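Local coordinates for hypothetical protein Rv2827c (Mycobacterium tuberculosis, PDB 1ZEL), which is of unknown function but probably binds DNA through a winged-helix domain and carries a domain related to AbiEi-type antitoxins, at residues 113-118 / 184-189; 198-203 / 264-269; 205-210 / 235-240; 217-222 / 248-253; 274-279 / 291-296. All coordinates share one frame; numbering follows the deposited sequence. Where two conformers were deposited one is given.

Contact 1: 113-118 / 184-189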
# COMPACT_ATOMS: atom_id res chain seq x y z
N LEU A 113 -9.08 2.66 3.52
CA LEU A 113 -9.65 3.02 4.82
C LEU A 113 -10.68 4.14 4.64
O LEU A 113 -11.51 4.38 5.52
CB LEU A 113 -8.55 3.49 5.78
CG LEU A 113 -7.62 2.45 6.42
CD1 LEU A 113 -6.50 3.12 7.25
CD2 LEU A 113 -8.43 1.45 7.26
N GLY A 114 -10.63 4.80 3.48
CA GLY A 114 -11.69 5.75 3.11
C GLY A 114 -11.39 7.22 3.31
O GLY A 114 -12.30 8.05 3.27
N TYR A 115 -10.10 7.55 3.46
CA TYR A 115 -9.72 8.93 3.77
C TYR A 115 -9.32 9.76 2.55
O TYR A 115 -8.86 10.90 2.72
CB TYR A 115 -8.61 8.95 4.85
CG TYR A 115 -8.92 8.08 6.05
CD1 TYR A 115 -7.99 7.16 6.54
CD2 TYR A 115 -10.15 8.14 6.65
CE1 TYR A 115 -8.30 6.36 7.62
CE2 TYR A 115 -10.46 7.32 7.74
CZ TYR A 115 -9.54 6.44 8.21
OH TYR A 115 -9.84 5.63 9.27
N LEU A 116 -9.52 9.25 1.34
CA LEU A 116 -9.09 9.98 0.16
C LEU A 116 -10.22 10.16 -0.83
O LEU A 116 -10.97 9.22 -1.11
CB LEU A 116 -7.89 9.30 -0.55
CG LEU A 116 -6.55 9.16 0.16
CD1 LEU A 116 -5.55 8.45 -0.72
CD2 LEU A 116 -5.97 10.51 0.57
N ASP A 117 -10.32 11.37 -1.37
CA ASP A 117 -11.28 11.70 -2.41
C ASP A 117 -11.08 10.89 -3.70
O ASP A 117 -12.05 10.48 -4.33
CB ASP A 117 -11.18 13.19 -2.71
CG ASP A 117 -11.63 14.05 -1.53
OD1 ASP A 117 -12.63 13.66 -0.89
OD2 ASP A 117 -10.98 15.09 -1.26
N ARG A 118 -9.82 10.66 -4.06
CA ARG A 118 -9.49 10.10 -5.37
C ARG A 118 -8.62 8.89 -5.20
O ARG A 118 -7.73 8.88 -4.35
CB ARG A 118 -8.71 11.12 -6.23
CG ARG A 118 -9.38 12.49 -6.47
CD ARG A 118 -10.84 12.36 -6.86
NE ARG A 118 -11.04 11.71 -8.15
CZ ARG A 118 -12.06 10.91 -8.43
NH1 ARG A 118 -12.96 10.66 -7.49
NH2 ARG A 118 -12.19 10.37 -9.63
N GLU A 184 -4.12 3.96 12.70
CA GLU A 184 -3.07 4.37 13.62
C GLU A 184 -1.70 4.32 12.96
O GLU A 184 -0.94 5.28 13.04
CB GLU A 184 -3.10 3.53 14.90
CG GLU A 184 -4.39 3.75 15.69
CD GLU A 184 -5.42 2.66 15.44
OE1 GLU A 184 -5.28 1.94 14.44
OE2 GLU A 184 -6.36 2.53 16.25
N ALA A 185 -1.40 3.23 12.27
CA ALA A 185 -0.09 3.11 11.64
C ALA A 185 0.05 4.10 10.50
O ALA A 185 1.13 4.65 10.27
CB ALA A 185 0.20 1.67 11.21
N LEU A 186 -1.05 4.34 9.79
CA LEU A 186 -1.06 5.35 8.75
C LEU A 186 -0.74 6.73 9.33
O LEU A 186 0.13 7.44 8.82
CB LEU A 186 -2.41 5.39 8.04
CG LEU A 186 -2.59 6.56 7.07
CD1 LEU A 186 -1.62 6.50 5.87
CD2 LEU A 186 -4.02 6.55 6.64
N LEU A 187 -1.42 7.09 10.42
CA LEU A 187 -1.25 8.41 10.98
C LEU A 187 0.19 8.55 11.47
O LEU A 187 0.85 9.58 11.25
CB LEU A 187 -2.23 8.65 12.13
CG LEU A 187 -2.36 10.08 12.67
CD1 LEU A 187 -3.78 10.34 13.20
CD2 LEU A 187 -1.29 10.32 13.78
N VAL A 188 0.69 7.52 12.14
CA VAL A 188 2.07 7.59 12.63
C VAL A 188 3.07 7.66 11.47
O VAL A 188 4.06 8.38 11.54
CB VAL A 188 2.41 6.45 13.59
CG1 VAL A 188 3.89 6.48 13.94
CG2 VAL A 188 1.54 6.61 14.88
N GLN A 189 2.77 6.96 10.39
CA GLN A 189 3.65 6.99 9.22
C GLN A 189 3.77 8.41 8.69
O GLN A 189 4.87 8.92 8.48
CB GLN A 189 3.11 6.09 8.10
CG GLN A 189 4.01 6.12 6.85
CD GLN A 189 3.29 5.74 5.59
OE1 GLN A 189 2.39 4.91 5.62
NE2 GLN A 189 3.68 6.34 4.47
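Leu-113 and Tyr-115, on either side of a Schellman motif in sequence, meet Leu-186. The motif closes helix 106-113, and Gly-114, with positive phi, is its turning residue. It lets the chain leave the helix while the residues before and after it both face helix 183-192. The contact is small and buried. One methyl, Leu-186 CD2, does all the work on the helix side. It comes to the edge of the Tyr-115 ring, near the ring plane, with CD2 4.0 Å from Tyr-115 CD1. The same methyl lies 4.3 Å from Leu-113 CD1. CG of Leu-186 is anti to the backbone N (chi1 171°), and this carries the isobutyl group away from its helix toward the loop. Tyr-115 and Leu-186 run past each other in opposite directions. The far end of 113-118 is the loose side: Asp-117 and Arg-118 are exposed. Arg-118 NH1 reaches back to Asp-117 O at 3.3 Å, a bent bond tilted from the carbonyl plane. The carboxylate of Asp-117 takes a different partner: OD1 is hydrogen-bonded to His-206 NE2. On the buried side, the phenol ends near the bound sodium ion, and Tyr-115 OH is hydrogen-bonded to OD2 of the sodium ligand Asp-213.

Contact 2: 198-203 / 264-269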
# COMPACT_ATOMS: atom_id res chain seq x y z
N GLY A 198 2.04 11.07 -0.44
CA GLY A 198 1.87 11.95 -1.60
C GLY A 198 0.65 12.86 -1.59
O GLY A 198 0.78 14.09 -1.57
N PRO A 199 -0.56 12.27 -1.60
CA PRO A 199 -1.76 13.12 -1.79
C PRO A 199 -2.28 13.84 -0.52
O PRO A 199 -3.43 13.66 -0.11
CB PRO A 199 -2.78 12.14 -2.37
CG PRO A 199 -2.40 10.80 -1.73
CD PRO A 199 -0.90 10.84 -1.50
N TRP A 200 -1.43 14.68 0.08
CA TRP A 200 -1.84 15.44 1.26
C TRP A 200 -3.12 16.25 1.06
O TRP A 200 -3.99 16.25 1.92
CB TRP A 200 -0.70 16.35 1.75
CG TRP A 200 0.29 15.61 2.58
CD1 TRP A 200 1.46 15.07 2.15
CD2 TRP A 200 0.16 15.27 3.96
NE1 TRP A 200 2.10 14.44 3.19
CE2 TRP A 200 1.32 14.56 4.32
CE3 TRP A 200 -0.80 15.53 4.93
CZ2 TRP A 200 1.54 14.08 5.62
CZ3 TRP A 200 -0.59 15.05 6.22
CH2 TRP A 200 0.58 14.35 6.56
N ALA A 201 -3.23 16.92 -0.08
CA ALA A 201 -4.43 17.75 -0.34
C ALA A 201 -5.68 16.89 -0.39
O ALA A 201 -6.76 17.34 -0.03
CB ALA A 201 -4.27 18.58 -1.63
N ASP A 202 -5.53 15.65 -0.83
CA ASP A 202 -6.62 14.68 -0.90
C ASP A 202 -6.98 14.16 0.50
O ASP A 202 -8.12 13.77 0.77
CB ASP A 202 -6.17 13.52 -1.80
CG ASP A 202 -7.27 13.00 -2.69
OD1 ASP A 202 -7.52 11.79 -2.63
OD2 ASP A 202 -7.86 13.77 -3.48
N LEU A 203 -5.99 14.13 1.39
CA LEU A 203 -6.21 13.58 2.73
C LEU A 203 -6.76 14.63 3.70
O LEU A 203 -7.67 14.34 4.47
CB LEU A 203 -4.90 13.01 3.30
CG LEU A 203 -4.93 12.56 4.77
CD1 LEU A 203 -5.79 11.30 4.94
CD2 LEU A 203 -3.54 12.32 5.26
N PHE A 264 6.07 20.99 10.09
CA PHE A 264 5.21 20.01 9.47
C PHE A 264 5.22 20.41 8.02
O PHE A 264 4.59 21.38 7.64
CB PHE A 264 3.77 20.07 10.02
CG PHE A 264 3.03 18.76 9.88
CD1 PHE A 264 2.19 18.31 10.88
CD2 PHE A 264 3.20 17.96 8.75
CE1 PHE A 264 1.52 17.08 10.75
CE2 PHE A 264 2.54 16.74 8.62
CZ PHE A 264 1.72 16.29 9.63
N THR A 265 6.00 19.68 7.22
CA THR A 265 6.26 20.07 5.84
C THR A 265 6.71 18.83 5.06
O THR A 265 7.29 17.91 5.63
CB THR A 265 7.37 21.17 5.75
OG1 THR A 265 7.44 21.66 4.40
CG2 THR A 265 8.75 20.63 6.16
N THR A 266 6.44 18.82 3.75
CA THR A 266 6.98 17.75 2.89
C THR A 266 8.32 18.16 2.27
O THR A 266 9.06 17.32 1.73
CB THR A 266 6.00 17.33 1.79
OG1 THR A 266 5.51 18.49 1.12
CG2 THR A 266 4.82 16.59 2.39
N ALA A 267 8.60 19.46 2.36
CA ALA A 267 9.83 20.07 1.88
C ALA A 267 9.74 21.54 2.27
O ALA A 267 8.95 22.30 1.71
CB ALA A 267 9.97 19.92 0.34
N HIS A 268 10.54 21.94 3.26
CA HIS A 268 10.51 23.34 3.72
C HIS A 268 11.00 24.35 2.66
O HIS A 268 12.02 24.15 2.00
CB HIS A 268 11.31 23.48 5.03
CG HIS A 268 11.50 24.90 5.45
ND1 HIS A 268 10.46 25.73 5.81
CD2 HIS A 268 12.63 25.65 5.57
CE1 HIS A 268 10.93 26.92 6.12
NE2 HIS A 268 12.24 26.90 6.00
N SER A 269 10.25 25.45 2.51
CA SER A 269 10.67 26.60 1.70
C SER A 269 10.24 27.93 2.34
O SER A 269 9.14 28.05 2.92
CB SER A 269 10.15 26.49 0.25
OG SER A 269 8.74 26.28 0.20
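Trp-200 and Phe-264 are brought together by different first torsions. In Trp-200, CG is anti to the carbonyl carbon (chi1 -81°). In Phe-264, CG is anti to the backbone N (chi1 -155°), which swings the ring toward the indole. The two side chains cross at about a right angle and form an offset edge-to-face pair. The edge of Phe-264 is turned to the face of the six-membered ring of Trp-200. The planes stand at 86° and the ring centres are 5.6 Å apart. The closest atoms are Trp-200 CH2 and Phe-264 CE2, at 3.7 Å. The pyrrole end of the indole has another neighbour. Thr-266 CG2 lies 3.6 Å from Trp-200 NE1 and almost as near CD1. This is a van der Waals contact; the hydrogen bond of Trp-200 NE1 goes to Pro-194 O. Thr-266 is exposed, whereas both rings are buried. Nearby, Thr-265 OG1 accepts from Ala-267 N at 3.2 Å, an ST turn that shapes the loop after strand 262-264. Trp-200 begins helix 200-203 and also packs on Ile-190 of helix 183-192. Phe-264 ends its strand, pairs through its backbone with Val-284, and packs on helix 228-240.

Contact 3: 205-210 / 235-240. With NA (sodium ion), chain C.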
# COMPACT_ATOMS: atom_id res chain seq x y z
N PRO A 205 -8.75 17.15 4.01
CA PRO A 205 -10.17 17.41 4.32
C PRO A 205 -10.81 16.33 5.18
O PRO A 205 -11.87 16.56 5.76
CB PRO A 205 -10.84 17.42 2.94
CG PRO A 205 -9.72 17.79 2.01
CD PRO A 205 -8.58 16.97 2.55
N HIS A 206 -10.18 15.16 5.26
CA HIS A 206 -10.73 13.99 5.95
C HIS A 206 -9.97 13.59 7.22
O HIS A 206 -10.09 12.46 7.66
CB HIS A 206 -10.82 12.78 4.99
CG HIS A 206 -11.42 13.13 3.67
ND1 HIS A 206 -12.63 13.80 3.56
CD2 HIS A 206 -10.97 12.96 2.41
CE1 HIS A 206 -12.89 14.01 2.28
NE2 HIS A 206 -11.91 13.50 1.56
N LEU A 207 -9.19 14.51 7.78
CA LEU A 207 -8.51 14.23 9.05
C LEU A 207 -9.47 13.92 10.17
O LEU A 207 -9.16 13.11 11.03
CB LEU A 207 -7.59 15.40 9.46
CG LEU A 207 -6.36 15.62 8.60
CD1 LEU A 207 -5.57 16.78 9.16
CD2 LEU A 207 -5.48 14.32 8.61
N ASP A 208 -10.64 14.58 10.22
CA ASP A 208 -11.60 14.28 11.29
C ASP A 208 -11.98 12.78 11.27
O ASP A 208 -12.00 12.08 12.32
CB ASP A 208 -12.85 15.16 11.19
CG ASP A 208 -13.49 15.16 9.78
OD1 ASP A 208 -13.03 14.50 8.81
OD2 ASP A 208 -14.50 15.86 9.63
N ASP A 209 -12.23 12.30 10.05
CA ASP A 209 -12.60 10.91 9.80
C ASP A 209 -11.48 9.98 10.28
O ASP A 209 -11.74 9.00 10.97
CB ASP A 209 -12.87 10.73 8.29
CG ASP A 209 -13.64 9.44 7.96
OD1 ASP A 209 -13.90 8.61 8.87
OD2 ASP A 209 -14.01 9.29 6.78
N LEU A 210 -10.24 10.28 9.91
CA LEU A 210 -9.09 9.46 10.31
C LEU A 210 -8.93 9.39 11.83
O LEU A 210 -8.83 8.30 12.44
CB LEU A 210 -7.82 10.01 9.65
CG LEU A 210 -6.44 9.54 10.14
CD1 LEU A 210 -6.23 8.07 9.98
CD2 LEU A 210 -5.35 10.30 9.39
N SER A 235 0.36 14.41 17.24
CA SER A 235 -0.53 15.07 18.18
C SER A 235 -1.25 16.24 17.53
O SER A 235 -2.45 16.46 17.77
CB SER A 235 0.21 15.50 19.44
OG SER A 235 0.83 14.38 20.02
N TYR A 236 -0.52 16.99 16.70
CA TYR A 236 -1.11 18.06 15.91
C TYR A 236 -2.16 17.56 14.89
O TYR A 236 -3.15 18.26 14.63
CB TYR A 236 -0.00 18.79 15.15
CG TYR A 236 -0.50 19.95 14.33
CD1 TYR A 236 -0.99 21.10 14.96
CD2 TYR A 236 -0.48 19.92 12.94
CE1 TYR A 236 -1.45 22.18 14.22
CE2 TYR A 236 -0.95 21.00 12.19
CZ TYR A 236 -1.43 22.13 12.84
OH TYR A 236 -1.88 23.20 12.10
N LEU A 237 -1.94 16.39 14.32
CA LEU A 237 -2.98 15.75 13.46
C LEU A 237 -4.26 15.45 14.26
O LEU A 237 -5.38 15.71 13.79
CB LEU A 237 -2.42 14.49 12.74
CG LEU A 237 -1.39 14.78 11.61
CD1 LEU A 237 -0.81 13.47 11.08
CD2 LEU A 237 -1.98 15.60 10.44
N LEU A 238 -4.12 14.97 15.49
CA LEU A 238 -5.30 14.78 16.33
C LEU A 238 -6.05 16.09 16.51
O LEU A 238 -7.27 16.12 16.40
CB LEU A 238 -4.97 14.17 17.69
CG LEU A 238 -4.46 12.72 17.71
CD1 LEU A 238 -4.41 12.16 19.12
CD2 LEU A 238 -5.30 11.83 16.84
N ASP A 239 -5.29 17.15 16.80
CA ASP A 239 -5.83 18.50 17.01
C ASP A 239 -6.56 18.94 15.75
O ASP A 239 -7.72 19.36 15.81
CB ASP A 239 -4.65 19.45 17.35
CG ASP A 239 -5.12 20.78 17.93
OD1 ASP A 239 -5.69 21.57 17.18
OD2 ASP A 239 -4.90 21.03 19.14
N SER A 240 -5.88 18.83 14.61
CA SER A 240 -6.43 19.17 13.31
C SER A 240 -7.68 18.36 12.92
O SER A 240 -8.54 18.86 12.18
CB SER A 240 -5.33 18.99 12.24
OG SER A 240 -4.22 19.83 12.57
NA NA C . -13.76 7.45 10.79
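Leu-207 sets helix 207-212, the helix that carries the sodium ligand Asp-209, against Leu-237 and Ser-240 of helix 228-240. The contact is apolar. Leu-207 CD1 lies 3.8 Å from Ser-240 CB and 4.0 Å from Leu-237 CD2. Its second methyl, CD2, also rests near Leu-237 CD2. The two leucine side chains cross obliquely. Val-288 of helix 288-296 touches both leucines, so a third helix closes over the pair.

Ser-240 meets Leu-207 with CB, while its hydroxyl is bonded within its own helix. OG is anti to the carbonyl carbon (chi1 -58°) and turns back along that helix. It donates to Tyr-236 O at 2.8 Å. Ser-240 N bonds to the same oxygen, and the two donors come from opposite faces of the carbonyl plane. Tyr-236 O is therefore gripped twice.

The sodium ion sits farther along helix 207-212. Asp-209 binds it through OD1 at 2.2 Å and through its own backbone O at 2.5 Å. CG of Asp-209 is anti to the backbone N and beside the carbonyl carbon (chi1 -164°), which lets one residue chelate the ion with two oxygens. Asp-213 and Arg-167 complete the protein part of the site, with OD2 of Asp-213 among the ligands. The three ligand atoms named here are oxygens, as sodium prefers, and the two aspartates probably offset its charge. The Leu-207 contact adds no ligand. It implies that the ligand-bearing helix is held to helix 228-240 by methyl packing, with no hydrogen bond between the two segments.

Contact 4: 217-222 / 248-253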
# COMPACT_ATOMS: atom_id res chain seq x y z
N GLU A 217 -4.13 4.56 22.53
CA GLU A 217 -3.15 3.59 23.02
C GLU A 217 -2.33 3.00 21.87
O GLU A 217 -1.12 2.82 22.00
CB GLU A 217 -3.78 2.44 23.81
CG GLU A 217 -2.69 1.46 24.30
CD GLU A 217 -3.22 0.25 25.08
OE1 GLU A 217 -4.24 0.38 25.78
OE2 GLU A 217 -2.59 -0.83 24.98
N ARG A 218 -2.99 2.68 20.77
CA ARG A 218 -2.26 2.15 19.60
C ARG A 218 -1.34 3.20 19.02
O ARG A 218 -0.21 2.90 18.67
CB ARG A 218 -3.21 1.66 18.53
CG ARG A 218 -3.87 0.38 18.93
CD ARG A 218 -4.97 0.02 17.97
NE ARG A 218 -4.45 -0.54 16.73
CZ ARG A 218 -4.06 -1.80 16.57
NH1 ARG A 218 -3.63 -2.20 15.40
NH2 ARG A 218 -4.12 -2.65 17.58
N LEU A 219 -1.82 4.45 18.95
CA LEU A 219 -0.97 5.55 18.48
C LEU A 219 0.31 5.62 19.31
O LEU A 219 1.43 5.70 18.77
CB LEU A 219 -1.72 6.88 18.57
CG LEU A 219 -2.76 7.11 17.46
CD1 LEU A 219 -3.49 8.43 17.71
CD2 LEU A 219 -2.11 7.12 16.06
N GLU A 220 0.15 5.56 20.62
CA GLU A 220 1.25 5.71 21.51
C GLU A 220 2.27 4.58 21.33
O GLU A 220 3.49 4.81 21.38
CB GLU A 220 0.69 5.74 22.94
CG GLU A 220 1.74 5.82 24.01
CD GLU A 220 1.14 5.76 25.40
OE1 GLU A 220 -0.11 5.69 25.52
OE2 GLU A 220 1.93 5.79 26.36
N ARG A 221 1.79 3.36 21.12
CA ARG A 221 2.70 2.21 21.03
C ARG A 221 3.43 2.26 19.68
O ARG A 221 4.60 1.91 19.58
CB ARG A 221 1.95 0.90 21.22
CG ARG A 221 1.43 0.70 22.65
CD ARG A 221 0.74 -0.65 22.76
NE ARG A 221 1.65 -1.75 22.41
CZ ARG A 221 1.28 -2.86 21.78
NH1 ARG A 221 0.01 -3.03 21.42
NH2 ARG A 221 2.18 -3.80 21.50
N LEU A 222 2.74 2.73 18.66
CA LEU A 222 3.35 2.91 17.33
C LEU A 222 4.31 4.11 17.24
O LEU A 222 5.21 4.11 16.41
CB LEU A 222 2.27 3.02 16.26
CG LEU A 222 1.55 1.70 15.94
CD1 LEU A 222 0.30 1.95 15.20
CD2 LEU A 222 2.42 0.80 15.11
N GLN A 248 -3.05 16.81 22.90
CA GLN A 248 -2.21 17.25 24.01
C GLN A 248 -1.89 16.11 25.00
O GLN A 248 -0.77 16.03 25.54
CB GLN A 248 -2.86 18.45 24.69
CG GLN A 248 -2.86 19.69 23.78
CD GLN A 248 -3.79 20.79 24.24
OE1 GLN A 248 -4.02 20.97 25.43
NE2 GLN A 248 -4.33 21.55 23.29
N ALA A 249 -2.86 15.21 25.19
CA ALA A 249 -2.64 14.07 26.08
C ALA A 249 -1.65 13.10 25.45
O ALA A 249 -0.80 12.53 26.15
CB ALA A 249 -3.93 13.36 26.37
N LEU A 250 -1.74 12.91 24.14
CA LEU A 250 -0.84 12.01 23.44
C LEU A 250 0.55 12.59 23.52
O LEU A 250 1.53 11.87 23.80
CB LEU A 250 -1.27 11.81 21.97
CG LEU A 250 -0.32 10.91 21.15
CD1 LEU A 250 -0.29 9.51 21.75
CD2 LEU A 250 -0.70 10.91 19.68
N LEU A 251 0.65 13.90 23.30
CA LEU A 251 1.98 14.52 23.27
C LEU A 251 2.66 14.42 24.63
O LEU A 251 3.87 14.22 24.71
CB LEU A 251 1.94 15.98 22.78
CG LEU A 251 3.30 16.67 22.55
CD1 LEU A 251 4.29 15.86 21.69
CD2 LEU A 251 3.12 18.02 21.96
N ALA A 252 1.86 14.51 25.69
CA ALA A 252 2.38 14.37 27.05
C ALA A 252 2.98 13.00 27.36
O ALA A 252 3.66 12.84 28.38
CB ALA A 252 1.31 14.74 28.06
N LYS A 253 2.77 12.01 26.49
CA LYS A 253 3.26 10.65 26.75
C LYS A 253 4.58 10.32 26.03
O LYS A 253 5.07 9.18 26.09
CB LYS A 253 2.18 9.62 26.43
CG LYS A 253 1.05 9.59 27.48
CD LYS A 253 -0.13 8.75 27.02
CE LYS A 253 -1.21 8.58 28.08
NZ LYS A 253 -2.22 9.71 28.06
O HOH W 1 4.58 6.45 26.08
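Leu-250 is the first residue of 248-253 to meet the other segment, and both its methyls take part. CG is anti to the backbone N (chi1 177°), and this brings the fork across to helix 216-223. CD1 lies 4.1 Å from Glu-220 CB and equally near Glu-220 CA, so it rests on the root of the glutamate. CD2 lies 4.2 Å from Leu-219 CD1. Leu-250 also packs on Ser-235, while Leu-219 packs on Leu-238. Ser-235 and Leu-238 both belong to helix 228-240.

The contact thus joins two helices of an all-helical run, 216-223 and 244-251, with helix 228-240 between them in sequence and flanking the apolar end of their contact. The backbones come close: the CA atoms of Glu-220 and Leu-250 are 6.9 Å apart.

Lys-253 follows, with its N bonded to Leu-250 O. Its side chain crosses that of Glu-220 at about a right angle. The extended glutamate lays its carboxylate against the aliphatic part of the lysine, and Glu-220 OE1 comes 3.4 Å from Lys-253 CD. The chain of the lysine turns at its last torsion (chi4 87°), which takes the amine away, so that Lys-253 NZ is 5.2 Å from Glu-220 OE1. The opposite charges may still attract, but they do not touch. The backbone of Lys-253 makes the polar link instead. One water donates to Glu-220 OE2 at 2.7 Å and to Lys-253 O at 2.8 Å, bridging the two segments on their exposed side.

Contact 5: 274-279 / 291-296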
# COMPACT_ATOMS: atom_id res chain seq x y z
N GLU A 274 2.63 29.42 3.07
CA GLU A 274 2.28 30.11 4.32
C GLU A 274 2.40 29.12 5.48
O GLU A 274 2.62 27.93 5.24
CB GLU A 274 0.87 30.68 4.22
CG GLU A 274 -0.21 29.63 4.14
CD GLU A 274 -1.58 30.21 4.37
OE1 GLU A 274 -2.10 30.05 5.49
OE2 GLU A 274 -2.11 30.86 3.43
N SER A 275 2.31 29.60 6.72
CA SER A 275 2.48 28.72 7.90
C SER A 275 1.72 29.22 9.12
O SER A 275 1.48 30.41 9.24
CB SER A 275 3.96 28.51 8.25
OG SER A 275 4.60 29.73 8.59
N VAL A 276 1.37 28.29 10.00
CA VAL A 276 0.62 28.54 11.23
C VAL A 276 1.49 28.03 12.36
O VAL A 276 2.18 27.03 12.18
CB VAL A 276 -0.67 27.67 11.26
CG1 VAL A 276 -1.43 27.82 12.59
CG2 VAL A 276 -1.56 28.00 10.08
N TRP A 277 1.46 28.70 13.51
CA TRP A 277 2.25 28.30 14.68
C TRP A 277 1.34 27.63 15.67
O TRP A 277 0.31 28.19 16.04
CB TRP A 277 2.89 29.55 15.30
CG TRP A 277 3.49 29.45 16.72
CD1 TRP A 277 3.19 30.26 17.79
CD2 TRP A 277 4.50 28.55 17.17
NE1 TRP A 277 3.95 29.90 18.88
CE2 TRP A 277 4.76 28.86 18.53
CE3 TRP A 277 5.20 27.48 16.57
CZ2 TRP A 277 5.69 28.15 19.30
CZ3 TRP A 277 6.14 26.78 17.33
CH2 TRP A 277 6.37 27.12 18.69
N ALA A 278 1.71 26.42 16.09
CA ALA A 278 0.98 25.68 17.11
C ALA A 278 1.84 25.44 18.37
O ALA A 278 2.49 24.40 18.50
CB ALA A 278 0.46 24.35 16.52
N PRO A 279 1.87 26.41 19.30
CA PRO A 279 2.79 26.31 20.44
C PRO A 279 2.51 25.09 21.35
O PRO A 279 3.43 24.60 22.02
CB PRO A 279 2.58 27.63 21.18
CG PRO A 279 1.19 28.07 20.78
CD PRO A 279 1.08 27.66 19.35
N LEU A 291 -2.56 23.81 3.08
CA LEU A 291 -3.33 23.08 2.07
C LEU A 291 -4.83 23.31 2.20
O LEU A 291 -5.50 23.49 1.19
CB LEU A 291 -3.09 21.57 2.11
CG LEU A 291 -1.78 21.08 1.51
CD1 LEU A 291 -1.67 19.60 1.68
CD2 LEU A 291 -1.64 21.47 0.03
N LEU A 292 -5.34 23.26 3.43
CA LEU A 292 -6.77 23.52 3.67
C LEU A 292 -7.16 24.91 3.19
O LEU A 292 -8.28 25.13 2.70
CB LEU A 292 -7.09 23.37 5.15
CG LEU A 292 -7.08 21.93 5.63
CD1 LEU A 292 -7.26 21.91 7.11
CD2 LEU A 292 -8.22 21.15 4.94
N ARG A 293 -6.23 25.85 3.32
CA ARG A 293 -6.44 27.22 2.83
C ARG A 293 -6.48 27.34 1.31
O ARG A 293 -7.27 28.11 0.78
CB ARG A 293 -5.40 28.17 3.43
CG ARG A 293 -5.86 28.68 4.76
CD ARG A 293 -4.79 29.35 5.58
NE ARG A 293 -5.25 29.42 6.96
CZ ARG A 293 -4.56 29.92 7.98
NH1 ARG A 293 -3.33 30.39 7.79
NH2 ARG A 293 -5.10 29.93 9.19
N VAL A 294 -5.64 26.58 0.60
CA VAL A 294 -5.66 26.56 -0.86
C VAL A 294 -6.96 25.91 -1.35
O VAL A 294 -7.60 26.41 -2.28
CB VAL A 294 -4.42 25.84 -1.46
CG1 VAL A 294 -4.47 25.85 -2.99
CG2 VAL A 294 -3.12 26.49 -0.97
N ILE A 295 -7.34 24.80 -0.69
CA ILE A 295 -8.54 24.04 -1.02
C ILE A 295 -9.84 24.84 -0.89
O ILE A 295 -10.75 24.69 -1.71
CB ILE A 295 -8.63 22.72 -0.18
CG1 ILE A 295 -7.43 21.82 -0.49
CG2 ILE A 295 -9.94 21.95 -0.46
CD1 ILE A 295 -7.22 20.75 0.54
N GLY A 296 -9.93 25.68 0.15
CA GLY A 296 -11.11 26.53 0.38
C GLY A 296 -11.26 27.62 -0.67
O GLY A 296 -12.39 27.99 -1.03
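The guanidinium of Arg-293 receives Glu-274 at its edge. Glu-274 OE1 lies close to the guanidinium plane, only 8° out of it, and Arg-293 NH1 donates to this oxygen at 2.6 Å. The bond is nearly straight, with an N-H...O angle of 168°, and it meets OE1 nearly along its C-O axis. It is a salt bridge made through a single nitrogen and a single oxygen. The carboxylate does not lie flat with the guanidinium: their planes are 57° apart. Val-276 adds a methyl from an oblique direction, with its CG2 3.8 Å from Arg-293 NH1.

The two charged side chains cross at about a right angle. Arg-293 is extended from CG to NE and spans the gap from its helix. In Glu-274, the extended chain beyond CG carries the carboxylate out to the arginine. The contact is at the surface, so solvent may weaken the attraction. Val-276 also touches Val-289, one turn before Arg-293, and Glu-274 touches Pro-290. These contacts continue the joint along helix 288-296.

Strand 276-278 is an outermost strand of a mixed three-stranded sheet and forms a beta-hairpin with strand 283-285. The chain then enters helix 288-296. The salt bridge ties this C-terminal helix to the loop just before the hairpin's first strand, and Val-276 adds a contact from the strand itself, in a local beta-beta-alpha unit at the end of the chain.

Contacts 1 and 3 meet at the sodium site: Asp-209 of contact 3 binds the ion, and the Tyr-115 side chain of contact 1 lies about 4 Å from it without being a listed ligand. Their centres are 10 Å apart. Tyr-115 CE1 also lies 3.6 Å from Leu-210 CD1. Contact 2 joins them through Asp-202, whose OD1, in the conformer given, probably accepts from Arg-118 N at 2.9 Å, and through Phe-264, which packs on Tyr-236 and Leu-237. Contact 4 alternates with contact 3 along the chain and meets it where Leu-238 CD2 lies 3.9 Å from Leu-219 CD1. Contact 5 borders contact 2 through Leu-291 and contact 3 through Ala-278, which packs on Tyr-236; it does not touch contacts 1 or 4.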